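Local coordinates for Orf c02003 protein (Sulfolobus solfataricus P2, PDB 2Q00) that is of unknown function but belongs to the archaeal PaREP1/PaREP8 family and folds as a compact, single-chain bundle of helices, at residues Trp83-Thr88 with Lys105-Asp110; Glu15-Lys20 with Cys27-Lys32; Ser4-Val9 with Ala34-Lys39. One frame throughout, in Å; residues are numbered along the deposited sequence.

Interaction 1 (Trp83-Thr88 with Lys105-Asp110); sequences WKSAWT and KKLKED
S85 and L107 bring two helices close, their CA atoms 5.3 Å apart, where the axes of 83-88 and 105-110 pass at 8.3 Å and cross at a steep angle, 135° between their N-to-C directions. The small side chain of S85 is consistent with this close approach: its CB bond points at the other helix, and the CD2 branch of L107 lies against CB of S85 at 3.9 Å. The other branch of L107 serves the next turn, CD1 meeting CG2 of T88 at 3.7 Å, the two side chains crossing at about a right angle. One leucine thus spans S85 and T88, a turn apart on one helix face. The hydroxyl of S85, set beside its own backbone N (chi1 -58°), reaches across to D110: OG donates to OD2 at 2.6 Å, arriving on the anti side of the carboxylate and 28° out of its plane. This is the one hydrogen bond between the segments. T88 turns its methyl to L107 while OG1 goes back to its own helix, donating to K84 O at 3.2 Å from above the carbonyl plane; that oxygen also accepts from T88 N. Behind the 83-88 face, W83 and A86 pack on helix 23-45, and W83 and W87 meet F66 of helix 62-71 edge-to-face. On the other helix K108, its CB bond directed away from 83-88, touches Y30 of helix 23-45 and L18 of helix 6-19.

Interaction 2 (Glu15-Lys20 with Cys27-Lys32); sequences EEFLSK and CEKYYK
A tyrosine-carboxylate hydrogen bond flanked by side-chain packing joins E15, F17 and L18 to K29 and Y30, near the surface where helix 6-19 ends and helix 23-45 has just begun. Y30 OH donates to E15 OE1, a bond modelled very short at 2.5 Å, a length to be taken with caution; the oxygen sits at the ring edge and in its plane. The carboxylate is turned 71° from the ring. E15 starts out away from the partner helix, and a bend at chi2 (-82°) swings its end back to the hydroxyl. CD1 of L18 crowds the same hydroxyl, 3.2 Å from Y30 OH, its side chain crossing the tyrosine at about a right angle. The short axes are 9.2 Å apart and run nearly antiparallel (161° between their N-to-C directions), as expected of a helical hairpin, the chain reversing in the few residues between helices 6-19 and 23-45. On another flank of the hairpin the folded chain of K29 lays CD against CE2 of F17 at 3.5 Å. The Y30 ring also meets that of Y11, while K108 of helix 101-122 touches Y30 and makes a long, weak ion pair with E15 OE1.

Interaction 3 (Ser4-Val9 with Ala34-Lys39); sequences STSAEV and AEEAIK
A7 and E36 bring two helices unusually close, their CA atoms 5.0 Å apart, and CB of A7 rests 3.9 Å from CB of E36 and 4.5 Å from CB of A37. Next to this approach a hydrogen bond crosses between the helices: S6 holds its hydroxyl between its own backbone N and carbonyl carbon (chi1 55°), and from there OG donates to E36 OE1 at 2.7 Å. The bond arrives on the anti side of the carboxylate, 17° out of its plane. E36 folds at chi2 (-61°), which brings its carboxylate alongside S6 instead of extending it. E36 OE2 lies 3.5 Å from K39 NZ, which also forms a salt bridge with E35, a network that ties the glutamate back to its own helix. Cutting E36 back to an alanine is likely to leave the S6 hydroxyl without its acceptor and K39 with one carboxylate fewer. Within 4-9, T5 OG1 accepts from E8 N at 3.1 Å and T5 N donates to E8 OE1 at 2.8 Å. Those reciprocal bonds form a capping box at the start of helix 6-19, where A7 packs on helix 23-45.

In the fold
Interactions 2 and 3 join the same two helices, 6-19 and 23-45, at places whose centres are about 13 Å apart: interaction 3 near the start of the first helix, interaction 2 at its end, next to the turn. Interaction 2 therefore lies within the sequence span that interaction 3 brackets. Interaction 1 follows both along the chain and pairs helices 79-95 and 101-122, its centre about 12 Å from that of interaction 2 and 14 Å from that of interaction 3, which lies on the opposite side of the chain's centre. Helix 23-45 links the sets: A34 and Y31 meet both W83 and A86, and I38 meets W83. The two helix pairs thus pack together as one all-helical domain.

Interaction 1 (Trp83-Thr88 with Lys105-Asp110)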
loop_
_atom_site.group_PDB
_atom_site.type_symbol
_atom_site.label_atom_id
_atom_site.label_comp_id
_atom_site.label_asym_id
_atom_site.label_seq_id
_atom_site.Cartn_x
_atom_site.Cartn_y
_atom_site.Cartn_z
ATOM N N TRP A 83 3.636 -0.450 -5.849
ATOM C CA TRP A 83 2.530 -1.354 -5.589
ATOM C C TRP A 83 2.959 -2.832 -5.614
ATOM O O TRP A 83 2.501 -3.628 -4.786
ATOM C CB TRP A 83 1.396 -1.130 -6.599
ATOM C CG TRP A 83 0.299 -2.117 -6.402
ATOM C CD1 TRP A 83 -0.035 -3.153 -7.228
ATOM C CD2 TRP A 83 -0.545 -2.237 -5.243
ATOM N NE1 TRP A 83 -1.030 -3.913 -6.650
ATOM C CE2 TRP A 83 -1.361 -3.372 -5.435
ATOM C CE3 TRP A 83 -0.687 -1.495 -4.063
ATOM C CZ2 TRP A 83 -2.309 -3.783 -4.488
ATOM C CZ3 TRP A 83 -1.628 -1.902 -3.120
ATOM C CH2 TRP A 83 -2.427 -3.038 -3.342
ATOM N N LYS A 84 3.831 -3.205 -6.555
ATOM C CA LYS A 84 4.287 -4.597 -6.639
ATOM C C LYS A 84 4.874 -5.043 -5.302
ATOM O O LYS A 84 4.544 -6.125 -4.804
ATOM C CB LYS A 84 5.329 -4.764 -7.750
ATOM C CG LYS A 84 4.775 -4.545 -9.160
ATOM C CD LYS A 84 5.819 -4.876 -10.237
ATOM C CE LYS A 84 5.297 -4.613 -11.654
ATOM N NZ LYS A 84 5.018 -3.165 -11.926
ATOM N N SER A 85 5.737 -4.202 -4.729
ATOM C CA SER A 85 6.354 -4.483 -3.428
ATOM C C SER A 85 5.277 -4.760 -2.374
ATOM O O SER A 85 5.410 -5.670 -1.535
ATOM C CB SER A 85 7.180 -3.292 -2.961
ATOM O OG SER A 85 8.171 -2.971 -3.905
ATOM N N ALA A 86 4.218 -3.956 -2.409
ATOM C CA ALA A 86 3.129 -4.126 -1.467
ATOM C C ALA A 86 2.546 -5.528 -1.682
ATOM O O ALA A 86 2.305 -6.274 -0.722
ATOM C CB ALA A 86 2.042 -3.034 -1.697
ATOM N N TRP A 87 2.334 -5.885 -2.948
ATOM C CA TRP A 87 1.771 -7.188 -3.289
ATOM C C TRP A 87 2.674 -8.299 -2.768
ATOM O O TRP A 87 2.192 -9.269 -2.181
ATOM C CB TRP A 87 1.592 -7.294 -4.816
ATOM C CG TRP A 87 0.881 -8.545 -5.281
ATOM C CD1 TRP A 87 1.412 -9.567 -6.028
ATOM C CD2 TRP A 87 -0.469 -8.930 -4.986
ATOM N NE1 TRP A 87 0.477 -10.564 -6.205
ATOM C CE2 TRP A 87 -0.685 -10.201 -5.577
ATOM C CE3 TRP A 87 -1.516 -8.332 -4.278
ATOM C CZ2 TRP A 87 -1.905 -10.878 -5.476
ATOM C CZ3 TRP A 87 -2.727 -9.008 -4.177
ATOM C CH2 TRP A 87 -2.912 -10.268 -4.771
ATOM N N THR A 88 3.983 -8.142 -2.961
ATOM C CA THR A 88 4.960 -9.142 -2.506
ATOM C C THR A 88 4.857 -9.334 -1.006
ATOM O O THR A 88 4.907 -10.461 -0.496
ATOM C CB THR A 88 6.406 -8.727 -2.787
ATOM O OG1 THR A 88 6.582 -8.484 -4.187
ATOM C CG2 THR A 88 7.355 -9.824 -2.322
ATOM N N LYS A 105 11.933 -5.089 5.418
ATOM C CA LYS A 105 12.320 -3.693 5.529
ATOM C C LYS A 105 12.467 -3.077 4.147
ATOM O O LYS A 105 11.955 -1.991 3.880
ATOM C CB LYS A 105 13.634 -3.557 6.304
ATOM C CG LYS A 105 13.511 -3.966 7.755
ATOM C CD LYS A 105 14.702 -3.509 8.575
ATOM C CE LYS A 105 14.453 -3.744 10.059
ATOM N NZ LYS A 105 15.583 -3.263 10.896
ATOM N N LYS A 106 13.152 -3.795 3.266
ATOM C CA LYS A 106 13.399 -3.350 1.904
ATOM C C LYS A 106 12.107 -3.057 1.136
ATOM O O LYS A 106 12.001 -2.038 0.452
ATOM C CB LYS A 106 14.204 -4.430 1.178
ATOM C CG LYS A 106 14.891 -3.969 -0.098
ATOM C CD LYS A 106 15.706 -5.121 -0.737
ATOM C CE LYS A 106 16.824 -5.620 0.181
ATOM N NZ LYS A 106 17.491 -6.837 -0.379
ATOM N N LEU A 107 11.137 -3.964 1.239
ATOM C CA LEU A 107 9.856 -3.800 0.556
ATOM C C LEU A 107 9.008 -2.730 1.249
ATOM O O LEU A 107 8.469 -1.844 0.588
ATOM C CB LEU A 107 9.084 -5.133 0.516
ATOM C CG LEU A 107 9.686 -6.319 -0.266
ATOM C CD1 LEU A 107 9.005 -7.614 0.149
ATOM C CD2 LEU A 107 9.539 -6.111 -1.765
ATOM N N LYS A 108 8.902 -2.805 2.575
ATOM C CA LYS A 108 8.109 -1.838 3.342
ATOM C C LYS A 108 8.527 -0.407 2.996
ATOM O O LYS A 108 7.712 0.515 3.030
ATOM C CB LYS A 108 8.273 -2.080 4.856
ATOM C CG LYS A 108 8.846 -0.885 5.635
ATOM C CD LYS A 108 9.950 -1.342 6.563
ATOM C CE LYS A 108 10.275 -0.305 7.642
ATOM N NZ LYS A 108 10.765 1.004 7.120
ATOM N N GLU A 109 9.798 -0.226 2.650
ATOM C CA GLU A 109 10.287 1.106 2.301
ATOM C C GLU A 109 9.582 1.635 1.048
ATOM O O GLU A 109 9.383 2.839 0.905
ATOM C CB GLU A 109 11.804 1.076 2.096
ATOM C CG GLU A 109 12.472 2.448 2.150
ATOM C CD GLU A 109 12.115 3.257 3.409
ATOM O OE1 GLU A 109 12.170 2.717 4.552
ATOM O OE2 GLU A 109 11.786 4.450 3.243
ATOM N N ASP A 110 9.205 0.741 0.140
ATOM C CA ASP A 110 8.501 1.160 -1.073
ATOM C C ASP A 110 7.057 1.564 -0.701
ATOM O O ASP A 110 6.426 2.405 -1.372
ATOM C CB ASP A 110 8.479 0.023 -2.114
ATOM C CG ASP A 110 9.846 -0.229 -2.762
ATOM O OD1 ASP A 110 10.642 0.724 -2.937
ATOM O OD2 ASP A 110 10.120 -1.397 -3.122
#

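Interaction 2 (Glu15-Lys20 with Cys27-Lys32)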
loop_
_atom_site.group_PDB
_atom_site.type_symbol
_atom_site.label_atom_id
_atom_site.label_comp_id
_atom_site.label_asym_id
_atom_site.label_seq_id
_atom_site.Cartn_x
_atom_site.Cartn_y
_atom_site.Cartn_z
ATOM N N GLU A 15 4.896 -0.729 11.449
ATOM C CA GLU A 15 6.169 -0.383 12.071
ATOM C C GLU A 15 6.264 -0.976 13.486
ATOM O O GLU A 15 7.299 -1.519 13.870
ATOM C CB GLU A 15 6.311 1.136 12.149
ATOM C CG GLU A 15 6.373 1.850 10.815
ATOM C CD GLU A 15 7.766 1.831 10.206
ATOM O OE1 GLU A 15 8.152 0.806 9.596
ATOM O OE2 GLU A 15 8.484 2.845 10.346
ATOM N N GLU A 16 5.184 -0.872 14.259
ATOM C CA GLU A 16 5.173 -1.401 15.624
ATOM C C GLU A 16 5.443 -2.903 15.649
ATOM O O GLU A 16 6.295 -3.376 16.404
ATOM C CB GLU A 16 3.827 -1.125 16.309
ATOM C CG GLU A 16 3.623 0.318 16.764
ATOM C CD GLU A 16 2.320 0.521 17.551
ATOM O OE1 GLU A 16 2.149 1.619 18.132
ATOM O OE2 GLU A 16 1.470 -0.409 17.585
ATOM N N PHE A 17 4.696 -3.644 14.834
ATOM C CA PHE A 17 4.841 -5.093 14.733
ATOM C C PHE A 17 6.252 -5.489 14.327
ATOM O O PHE A 17 6.809 -6.458 14.851
ATOM C CB PHE A 17 3.854 -5.646 13.709
ATOM C CG PHE A 17 2.454 -5.755 14.217
ATOM C CD1 PHE A 17 2.174 -6.525 15.344
ATOM C CD2 PHE A 17 1.410 -5.114 13.555
ATOM C CE1 PHE A 17 0.872 -6.662 15.810
ATOM C CE2 PHE A 17 0.097 -5.238 14.005
ATOM C CZ PHE A 17 -0.178 -6.018 15.136
ATOM N N LEU A 18 6.817 -4.736 13.386
ATOM C CA LEU A 18 8.170 -4.994 12.900
ATOM C C LEU A 18 9.133 -4.890 14.090
ATOM O O LEU A 18 9.938 -5.791 14.338
ATOM C CB LEU A 18 8.541 -3.959 11.834
ATOM C CG LEU A 18 9.596 -4.319 10.782
ATOM C CD1 LEU A 18 10.020 -3.047 10.025
ATOM C CD2 LEU A 18 10.807 -4.970 11.449
ATOM N N SER A 19 9.015 -3.787 14.831
ATOM C CA SER A 19 9.854 -3.526 15.996
ATOM C C SER A 19 9.791 -4.623 17.037
ATOM O O SER A 19 10.750 -4.837 17.767
ATOM C CB SER A 19 9.462 -2.203 16.657
ATOM O OG SER A 19 9.820 -1.095 15.844
ATOM N N LYS A 20 8.659 -5.311 17.115
ATOM C CA LYS A 20 8.502 -6.384 18.085
ATOM C C LYS A 20 8.775 -7.743 17.449
ATOM O O LYS A 20 8.536 -8.781 18.066
ATOM C CB LYS A 20 7.087 -6.365 18.675
ATOM C CG LYS A 20 6.735 -5.076 19.407
ATOM C CD LYS A 20 5.253 -5.038 19.764
ATOM C CE LYS A 20 4.850 -3.696 20.355
ATOM N NZ LYS A 20 5.527 -3.435 21.660
ATOM N N CYS A 27 3.839 -7.230 7.771
ATOM C CA CYS A 27 3.647 -7.340 6.319
ATOM C C CYS A 27 2.215 -7.015 5.915
ATOM O O CYS A 27 1.974 -6.234 4.992
ATOM C CB CYS A 27 3.984 -8.759 5.828
ATOM S SG CYS A 27 5.738 -9.181 5.901
ATOM N N GLU A 28 1.261 -7.625 6.606
ATOM C CA GLU A 28 -0.140 -7.400 6.298
ATOM C C GLU A 28 -0.559 -5.947 6.520
ATOM O O GLU A 28 -1.355 -5.404 5.752
ATOM C CB GLU A 28 -1.020 -8.350 7.119
ATOM C CG GLU A 28 -2.489 -8.354 6.683
ATOM C CD GLU A 28 -2.672 -8.241 5.163
ATOM O OE1 GLU A 28 -2.024 -8.999 4.404
ATOM O OE2 GLU A 28 -3.472 -7.385 4.725
ATOM N N LYS A 29 -0.018 -5.309 7.559
ATOM C CA LYS A 29 -0.366 -3.920 7.836
ATOM C C LYS A 29 0.264 -3.006 6.810
ATOM O O LYS A 29 -0.341 -2.000 6.408
ATOM C CB LYS A 29 0.067 -3.513 9.245
ATOM C CG LYS A 29 -1.041 -3.639 10.286
ATOM C CD LYS A 29 -1.272 -5.061 10.741
ATOM C CE LYS A 29 -2.756 -5.340 10.977
ATOM N NZ LYS A 29 -3.475 -4.219 11.647
ATOM N N TYR A 30 1.480 -3.351 6.387
ATOM C CA TYR A 30 2.170 -2.566 5.373
ATOM C C TYR A 30 1.370 -2.656 4.086
ATOM O O TYR A 30 1.244 -1.679 3.356
ATOM C CB TYR A 30 3.578 -3.099 5.126
ATOM C CG TYR A 30 4.604 -2.684 6.160
ATOM C CD1 TYR A 30 4.904 -1.339 6.362
ATOM C CD2 TYR A 30 5.285 -3.641 6.924
ATOM C CE1 TYR A 30 5.856 -0.948 7.298
ATOM C CE2 TYR A 30 6.248 -3.265 7.864
ATOM C CZ TYR A 30 6.531 -1.907 8.048
ATOM O OH TYR A 30 7.483 -1.495 8.958
ATOM N N TYR A 31 0.836 -3.841 3.802
ATOM C CA TYR A 31 0.052 -4.010 2.591
ATOM C C TYR A 31 -1.237 -3.189 2.694
ATOM O O TYR A 31 -1.611 -2.492 1.760
ATOM C CB TYR A 31 -0.282 -5.481 2.360
ATOM C CG TYR A 31 -1.120 -5.700 1.120
ATOM C CD1 TYR A 31 -0.616 -5.394 -0.149
ATOM C CD2 TYR A 31 -2.424 -6.196 1.212
ATOM C CE1 TYR A 31 -1.386 -5.573 -1.287
ATOM C CE2 TYR A 31 -3.202 -6.378 0.078
ATOM C CZ TYR A 31 -2.675 -6.061 -1.170
ATOM O OH TYR A 31 -3.443 -6.196 -2.293
ATOM N N LYS A 32 -1.918 -3.284 3.832
ATOM C CA LYS A 32 -3.143 -2.519 4.040
ATOM C C LYS A 32 -2.842 -1.030 3.911
ATOM O O LYS A 32 -3.657 -0.278 3.392
ATOM C CB LYS A 32 -3.745 -2.821 5.414
ATOM C CG LYS A 32 -4.449 -4.163 5.479
ATOM C CD LYS A 32 -5.070 -4.402 6.844
ATOM C CE LYS A 32 -5.872 -5.707 6.889
ATOM N NZ LYS A 32 -6.545 -5.844 8.229
#

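Interaction 3 (Ser4-Val9 with Ala34-Lys39)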
loop_
_atom_site.group_PDB
_atom_site.type_symbol
_atom_site.label_atom_id
_atom_site.label_comp_id
_atom_site.label_asym_id
_atom_site.label_seq_id
_atom_site.Cartn_x
_atom_site.Cartn_y
_atom_site.Cartn_z
ATOM N N SER A 4 -4.224 12.065 10.822
ATOM C CA SER A 4 -3.661 10.956 10.068
ATOM C C SER A 4 -4.644 10.275 9.120
ATOM O O SER A 4 -5.842 10.179 9.376
ATOM C CB SER A 4 -3.064 9.924 11.028
ATOM O OG SER A 4 -2.103 10.540 11.878
ATOM N N THR A 5 -4.114 9.810 8.001
ATOM C CA THR A 5 -4.914 9.125 7.006
ATOM C C THR A 5 -4.940 7.672 7.426
ATOM O O THR A 5 -4.158 7.261 8.284
ATOM C CB THR A 5 -4.260 9.247 5.626
ATOM O OG1 THR A 5 -2.924 8.726 5.680
ATOM C CG2 THR A 5 -4.196 10.710 5.204
ATOM N N SER A 6 -5.850 6.894 6.860
ATOM C CA SER A 6 -5.895 5.475 7.189
ATOM C C SER A 6 -4.570 4.831 6.738
ATOM O O SER A 6 -4.061 3.904 7.367
ATOM C CB SER A 6 -7.064 4.817 6.467
ATOM O OG SER A 6 -6.991 5.061 5.075
ATOM N N ALA A 7 -4.013 5.348 5.647
ATOM C CA ALA A 7 -2.748 4.843 5.107
ATOM C C ALA A 7 -1.634 4.998 6.148
ATOM O O ALA A 7 -0.929 4.032 6.470
ATOM C CB ALA A 7 -2.386 5.597 3.839
ATOM N N GLU A 8 -1.502 6.211 6.683
ATOM C CA GLU A 8 -0.488 6.508 7.692
ATOM C C GLU A 8 -0.620 5.663 8.945
ATOM O O GLU A 8 0.384 5.270 9.551
ATOM C CB GLU A 8 -0.540 7.985 8.064
ATOM C CG GLU A 8 -0.104 8.896 6.941
ATOM C CD GLU A 8 -0.409 10.362 7.207
ATOM O OE1 GLU A 8 -1.607 10.732 7.192
ATOM O OE2 GLU A 8 0.549 11.140 7.428
ATOM N N VAL A 9 -1.857 5.368 9.327
ATOM C CA VAL A 9 -2.114 4.572 10.522
ATOM C C VAL A 9 -1.691 3.114 10.359
ATOM O O VAL A 9 -1.079 2.532 11.263
ATOM C CB VAL A 9 -3.599 4.619 10.920
ATOM C CG1 VAL A 9 -3.829 3.737 12.120
ATOM C CG2 VAL A 9 -4.000 6.045 11.241
ATOM N N ALA A 34 -0.679 0.197 1.993
ATOM C CA ALA A 34 -0.552 0.406 0.550
ATOM C C ALA A 34 -1.912 0.466 -0.125
ATOM O O ALA A 34 -2.147 1.308 -0.995
ATOM C CB ALA A 34 0.287 -0.700 -0.073
ATOM N N GLU A 35 -2.815 -0.420 0.277
ATOM C CA GLU A 35 -4.131 -0.421 -0.326
ATOM C C GLU A 35 -4.811 0.936 -0.122
ATOM O O GLU A 35 -5.363 1.515 -1.065
ATOM C CB GLU A 35 -4.984 -1.529 0.267
ATOM C CG GLU A 35 -6.381 -1.565 -0.334
ATOM C CD GLU A 35 -7.215 -2.730 0.162
ATOM O OE1 GLU A 35 -6.695 -3.872 0.182
ATOM O OE2 GLU A 35 -8.393 -2.500 0.518
ATOM N N GLU A 36 -4.736 1.451 1.107
ATOM C CA GLU A 36 -5.337 2.736 1.446
ATOM C C GLU A 36 -4.696 3.880 0.678
ATOM O O GLU A 36 -5.369 4.845 0.305
ATOM C CB GLU A 36 -5.220 3.001 2.946
ATOM C CG GLU A 36 -5.932 1.973 3.803
ATOM C CD GLU A 36 -7.419 1.939 3.531
ATOM O OE1 GLU A 36 -8.058 3.005 3.645
ATOM O OE2 GLU A 36 -7.943 0.849 3.207
ATOM N N ALA A 37 -3.395 3.780 0.447
ATOM C CA ALA A 37 -2.685 4.821 -0.284
ATOM C C ALA A 37 -3.236 4.914 -1.697
ATOM O O ALA A 37 -3.422 6.007 -2.235
ATOM C CB ALA A 37 -1.200 4.513 -0.322
ATOM N N ILE A 38 -3.498 3.754 -2.294
ATOM C CA ILE A 38 -4.044 3.693 -3.647
ATOM C C ILE A 38 -5.464 4.280 -3.695
ATOM O O ILE A 38 -5.778 5.096 -4.572
ATOM C CB ILE A 38 -4.105 2.239 -4.159
ATOM C CG1 ILE A 38 -2.690 1.641 -4.244
ATOM C CG2 ILE A 38 -4.802 2.213 -5.506
ATOM C CD1 ILE A 38 -1.768 2.321 -5.271
ATOM N N LYS A 39 -6.316 3.856 -2.761
ATOM C CA LYS A 39 -7.677 4.373 -2.716
ATOM C C LYS A 39 -7.627 5.898 -2.614
ATOM O O LYS A 39 -8.286 6.607 -3.372
ATOM C CB LYS A 39 -8.441 3.800 -1.522
ATOM C CG LYS A 39 -8.700 2.308 -1.603
ATOM C CD LYS A 39 -9.476 1.801 -0.404
ATOM C CE LYS A 39 -9.632 0.291 -0.450
ATOM N NZ LYS A 39 -10.304 -0.203 0.782
#